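Local atomic coordinates of transcriptional regulator, LacI family (Burkholderia phymatum, PDB entry 2RGY), a protein that probably regulates transcription as a LacI-family DNA-binding protein, its periplasmic-binding-protein-like region presumably sensing a small sugar-like effector. Residues Leu8-Tyr22 with Leu63-Ser75. Sequence-based numbering, arbitrary orientation.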
loop_
_atom_site.group_PDB
_atom_site.type_symbol
_atom_site.label_atom_id
_atom_site.label_comp_id
_atom_site.label_asym_id
_atom_site.label_seq_id
_atom_site.Cartn_x
_atom_site.Cartn_y
_atom_site.Cartn_z
ATOM N N LEU A 8 24.136 13.904 11.843
ATOM C CA LEU A 8 22.706 14.179 12.183
ATOM C C LEU A 8 21.997 12.917 12.658
ATOM O O LEU A 8 21.008 12.989 13.383
ATOM C CB LEU A 8 21.977 14.752 10.960
ATOM C CG LEU A 8 20.477 15.050 11.033
ATOM C CD1 LEU A 8 20.178 16.094 12.111
ATOM C CD2 LEU A 8 20.027 15.568 9.666
ATOM N N GLY A 9 22.503 11.761 12.247
ATOM C CA GLY A 9 21.894 10.502 12.643
ATOM C C GLY A 9 20.634 10.172 11.857
ATOM O O GLY A 9 19.803 9.381 12.310
ATOM N N ILE A 10 20.490 10.784 10.683
ATOM C CA ILE A 10 19.327 10.556 9.827
ATOM C C ILE A 10 19.736 10.306 8.383
ATOM O O ILE A 10 20.624 10.973 7.847
ATOM C CB ILE A 10 18.371 11.777 9.778
ATOM C CG1 ILE A 10 18.179 12.384 11.164
ATOM C CG2 ILE A 10 17.032 11.357 9.212
ATOM C CD1 ILE A 10 17.737 11.414 12.207
ATOM N N ILE A 11 19.081 9.342 7.756
ATOM C CA ILE A 11 19.331 9.053 6.361
ATOM C C ILE A 11 18.048 9.451 5.652
ATOM O O ILE A 11 16.957 9.212 6.161
ATOM C CB ILE A 11 19.658 7.555 6.142
ATOM C CG1 ILE A 11 21.123 7.303 6.517
ATOM C CG2 ILE A 11 19.401 7.155 4.692
ATOM C CD1 ILE A 11 21.608 5.889 6.244
ATOM N N GLY A 12 18.169 10.102 4.504
ATOM C CA GLY A 12 16.978 10.511 3.782
ATOM C C GLY A 12 16.553 9.453 2.788
ATOM O O GLY A 12 17.395 8.717 2.286
ATOM N N LEU A 13 15.257 9.368 2.507
ATOM C CA LEU A 13 14.740 8.383 1.565
ATOM C C LEU A 13 13.679 8.962 0.635
ATOM O O LEU A 13 12.674 9.501 1.093
ATOM C CB LEU A 13 14.128 7.197 2.315
ATOM C CG LEU A 13 13.260 6.247 1.475
ATOM C CD1 LEU A 13 14.088 5.600 0.374
ATOM C CD2 LEU A 13 12.662 5.179 2.382
ATOM N N PHE A 14 13.904 8.856 -0.667
ATOM C CA PHE A 14 12.913 9.338 -1.614
ATOM C C PHE A 14 12.240 8.170 -2.328
ATOM O O PHE A 14 12.908 7.264 -2.827
ATOM C CB PHE A 14 13.521 10.238 -2.683
ATOM C CG PHE A 14 12.544 10.605 -3.765
ATOM C CD1 PHE A 14 11.643 11.650 -3.577
ATOM C CD2 PHE A 14 12.483 9.864 -4.953
ATOM C CE1 PHE A 14 10.684 11.961 -4.557
ATOM C CE2 PHE A 14 11.531 10.161 -5.941
ATOM C CZ PHE A 14 10.627 11.214 -5.740
ATOM N N VAL A 15 10.916 8.203 -2.364
ATOM C CA VAL A 15 10.126 7.201 -3.059
ATOM C C VAL A 15 9.102 8.025 -3.837
ATOM O O VAL A 15 8.588 9.032 -3.335
ATOM C CB VAL A 15 9.405 6.239 -2.090
ATOM C CG1 VAL A 15 10.418 5.382 -1.359
ATOM C CG2 VAL A 15 8.562 7.029 -1.102
ATOM N N PRO A 16 8.806 7.625 -5.077
ATOM C CA PRO A 16 7.839 8.369 -5.890
ATOM C C PRO A 16 6.411 8.383 -5.353
ATOM O O PRO A 16 5.590 9.180 -5.811
ATOM C CB PRO A 16 7.948 7.698 -7.252
ATOM C CG PRO A 16 8.337 6.290 -6.905
ATOM C CD PRO A 16 9.357 6.480 -5.822
ATOM N N THR A 17 6.119 7.518 -4.382
ATOM C CA THR A 17 4.779 7.439 -3.791
ATOM C C THR A 17 4.781 6.469 -2.608
ATOM O O THR A 17 5.613 5.568 -2.551
ATOM C CB THR A 17 3.743 6.962 -4.846
ATOM O OG1 THR A 17 2.418 7.018 -4.297
ATOM C CG2 THR A 17 4.048 5.536 -5.288
ATOM N N PHE A 18 3.873 6.670 -1.656
ATOM C CA PHE A 18 3.777 5.799 -0.485
ATOM C C PHE A 18 2.878 4.601 -0.754
ATOM O O PHE A 18 2.778 3.702 0.079
ATOM C CB PHE A 18 3.203 6.560 0.712
ATOM C CG PHE A 18 4.114 7.610 1.265
ATOM C CD1 PHE A 18 5.238 7.251 2.010
ATOM C CD2 PHE A 18 3.837 8.964 1.065
ATOM C CE1 PHE A 18 6.084 8.229 2.558
ATOM C CE2 PHE A 18 4.668 9.962 1.602
ATOM C CZ PHE A 18 5.800 9.594 2.355
ATOM N N PHE A 19 2.213 4.595 -1.906
ATOM C CA PHE A 19 1.300 3.508 -2.245
ATOM C C PHE A 19 1.894 2.368 -3.052
ATOM O O PHE A 19 2.765 2.573 -3.893
ATOM C CB PHE A 19 0.092 4.068 -2.981
ATOM C CG PHE A 19 -0.620 5.145 -2.220
ATOM C CD1 PHE A 19 -0.403 6.491 -2.518
ATOM C CD2 PHE A 19 -1.490 4.810 -1.185
ATOM C CE1 PHE A 19 -1.045 7.502 -1.788
ATOM C CE2 PHE A 19 -2.142 5.804 -0.442
ATOM C CZ PHE A 19 -1.920 7.153 -0.743
ATOM N N GLY A 20 1.373 1.166 -2.808
ATOM C CA GLY A 20 1.854 -0.026 -3.480
ATOM C C GLY A 20 2.733 -0.754 -2.484
ATOM O O GLY A 20 3.572 -0.120 -1.847
ATOM N N SER A 21 2.549 -2.062 -2.317
ATOM C CA SER A 21 3.369 -2.803 -1.363
ATOM C C SER A 21 4.850 -2.824 -1.759
ATOM O O SER A 21 5.723 -3.133 -0.950
ATOM C CB SER A 21 2.838 -4.231 -1.206
ATOM O OG SER A 21 2.814 -4.915 -2.447
ATOM N N TYR A 22 5.126 -2.488 -3.015
ATOM C CA TYR A 22 6.495 -2.442 -3.520
ATOM C C TYR A 22 7.226 -1.312 -2.788
ATOM O O TYR A 22 8.309 -1.505 -2.242
ATOM C CB TYR A 22 6.492 -2.174 -5.028
ATOM C CG TYR A 22 7.868 -2.010 -5.622
ATOM C CD1 TYR A 22 8.705 -3.112 -5.825
ATOM C CD2 TYR A 22 8.338 -0.748 -5.972
ATOM C CE1 TYR A 22 9.986 -2.950 -6.370
ATOM C CE2 TYR A 22 9.605 -0.576 -6.513
ATOM C CZ TYR A 22 10.426 -1.680 -6.708
ATOM O OH TYR A 22 11.684 -1.481 -7.232
ATOM N N LEU A 63 15.938 16.863 0.679
ATOM C CA LEU A 63 16.536 15.937 1.634
ATOM C C LEU A 63 17.996 16.327 1.840
ATOM O O LEU A 63 18.497 16.360 2.967
ATOM C CB LEU A 63 16.465 14.497 1.107
ATOM C CG LEU A 63 15.090 13.821 1.039
ATOM C CD1 LEU A 63 15.222 12.464 0.353
ATOM C CD2 LEU A 63 14.515 13.659 2.443
ATOM N N ILE A 64 18.674 16.621 0.735
ATOM C CA ILE A 64 20.081 17.013 0.768
ATOM C C ILE A 64 20.242 18.310 1.548
ATOM O O ILE A 64 21.214 18.498 2.268
ATOM C CB ILE A 64 20.637 17.215 -0.668
ATOM C CG1 ILE A 64 20.691 15.880 -1.403
ATOM C CG2 ILE A 64 22.033 17.825 -0.613
ATOM C CD1 ILE A 64 21.229 15.983 -2.807
ATOM N N GLY A 65 19.271 19.206 1.401
ATOM C CA GLY A 65 19.333 20.475 2.104
ATOM C C GLY A 65 19.244 20.324 3.612
ATOM O O GLY A 65 19.759 21.159 4.348
ATOM N N ARG A 66 18.592 19.262 4.079
ATOM C CA ARG A 66 18.451 19.021 5.515
ATOM C C ARG A 66 19.711 18.391 6.105
ATOM O O ARG A 66 19.801 18.166 7.311
ATOM C CB ARG A 66 17.258 18.101 5.795
ATOM C CG ARG A 66 16.913 17.976 7.285
ATOM C CD ARG A 66 16.620 19.344 7.889
ATOM N NE ARG A 66 16.538 19.349 9.350
ATOM C CZ ARG A 66 17.584 19.246 10.162
ATOM N NH1 ARG A 66 18.800 19.118 9.667
ATOM N NH2 ARG A 66 17.418 19.307 11.470
ATOM N N ASP A 67 20.682 18.114 5.243
ATOM C CA ASP A 67 21.940 17.492 5.643
ATOM C C ASP A 67 21.792 16.082 6.191
ATOM O O ASP A 67 22.359 15.743 7.239
ATOM C CB ASP A 67 22.682 18.355 6.659
ATOM C CG ASP A 67 23.392 19.520 6.009
ATOM O OD1 ASP A 67 24.143 19.277 5.040
ATOM O OD2 ASP A 67 23.198 20.667 6.469
ATOM N N CYS A 68 21.020 15.261 5.486
ATOM C CA CYS A 68 20.859 13.871 5.894
ATOM C C CYS A 68 22.263 13.289 5.740
ATOM O O CYS A 68 23.003 13.711 4.851
ATOM C CB CYS A 68 19.884 13.161 4.959
ATOM S SG CYS A 68 18.178 13.746 5.072
ATOM N N ASP A 69 22.648 12.346 6.595
ATOM C CA ASP A 69 23.984 11.764 6.491
ATOM C C ASP A 69 24.150 11.013 5.171
ATOM O O ASP A 69 25.238 10.964 4.599
ATOM C CB ASP A 69 24.252 10.821 7.664
ATOM C CG ASP A 69 24.196 11.533 9.000
ATOM O OD1 ASP A 69 24.775 12.636 9.103
ATOM O OD2 ASP A 69 23.586 10.988 9.941
ATOM N N GLY A 70 23.059 10.425 4.702
ATOM C CA GLY A 70 23.074 9.689 3.451
ATOM C C GLY A 70 21.693 9.772 2.838
ATOM O O GLY A 70 20.724 10.062 3.540
ATOM N N VAL A 71 21.585 9.527 1.540
ATOM C CA VAL A 71 20.286 9.587 0.894
ATOM C C VAL A 71 20.026 8.366 0.017
ATOM O O VAL A 71 20.862 7.999 -0.818
ATOM C CB VAL A 71 20.156 10.855 0.028
ATOM C CG1 VAL A 71 18.769 10.910 -0.594
ATOM C CG2 VAL A 71 20.417 12.087 0.870
ATOM N N VAL A 72 18.877 7.731 0.234
ATOM C CA VAL A 72 18.474 6.566 -0.543
ATOM C C VAL A 72 17.482 7.068 -1.583
ATOM O O VAL A 72 16.507 7.745 -1.255
ATOM C CB VAL A 72 17.786 5.497 0.332
ATOM C CG1 VAL A 72 17.378 4.318 -0.528
ATOM C CG2 VAL A 72 18.730 5.040 1.445
ATOM N N VAL A 73 17.715 6.728 -2.840
ATOM C CA VAL A 73 16.840 7.216 -3.887
ATOM C C VAL A 73 16.354 6.188 -4.886
ATOM O O VAL A 73 17.136 5.400 -5.403
ATOM C CB VAL A 73 17.538 8.358 -4.674
ATOM C CG1 VAL A 73 16.665 8.822 -5.818
ATOM C CG2 VAL A 73 17.858 9.503 -3.741
ATOM N N ILE A 74 15.046 6.190 -5.132
ATOM C CA ILE A 74 14.456 5.311 -6.133
ATOM C C ILE A 74 13.449 6.131 -6.921
ATOM O O ILE A 74 12.548 6.742 -6.354
ATOM C CB ILE A 74 13.745 4.071 -5.534
ATOM C CG1 ILE A 74 13.122 3.242 -6.665
ATOM C CG2 ILE A 74 12.680 4.479 -4.550
ATOM C CD1 ILE A 74 12.548 1.907 -6.211
ATOM N N SER A 75 13.628 6.159 -8.236
ATOM C CA SER A 75 12.743 6.905 -9.114
ATOM C C SER A 75 13.041 6.528 -10.547
ATOM O O SER A 75 14.200 6.427 -10.941
ATOM C CB SER A 75 12.955 8.410 -8.930
ATOM O OG SER A 75 12.340 9.156 -9.974
#
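D69 reaches with its carboxylate to the amides that lead into strand 10-14. OD1 takes L8 N, and OD2 takes G9 N at 2.7 Å, each through its syn lone pair; I10 N adds a weak bond to OD2. In return, D69 N donates to I10 O, so D69 binds the start of the strand through both its side chain and its backbone. Y260 OH also bonds OD2.

Beyond this, parallel pairing follows from three hydrogen bonds, G12 N to G70 O, V72 N to G12 O (2.7 Å, 173° at the hydrogen) and F14 N to V72 O. The two strand axes lie 20° apart. Because G12 has no side chain, C68 SG can lie 3.7 Å from G12 CA. L13 CD1 rests on V72 CG1 at 3.6 Å, on the sheet face where L255 of helix 244-260 touches I11 and V72. On the other face, F14, with CG anti to its N (chi1 173°), points its ring edge at I74 O and S75 CB (CE2 to CB 3.7 Å), and packs against A56, A59 and V60 of helix 52-65.

With strand 40-44 bonded along the other edge of 10-14, these are adjacent inner strands of the Rossmann-like parallel sheet (order 2-1-3-4-5) in the N-terminal subdomain of the effector-binding domain, as in periplasmic-binding-protein-like LacI regulators.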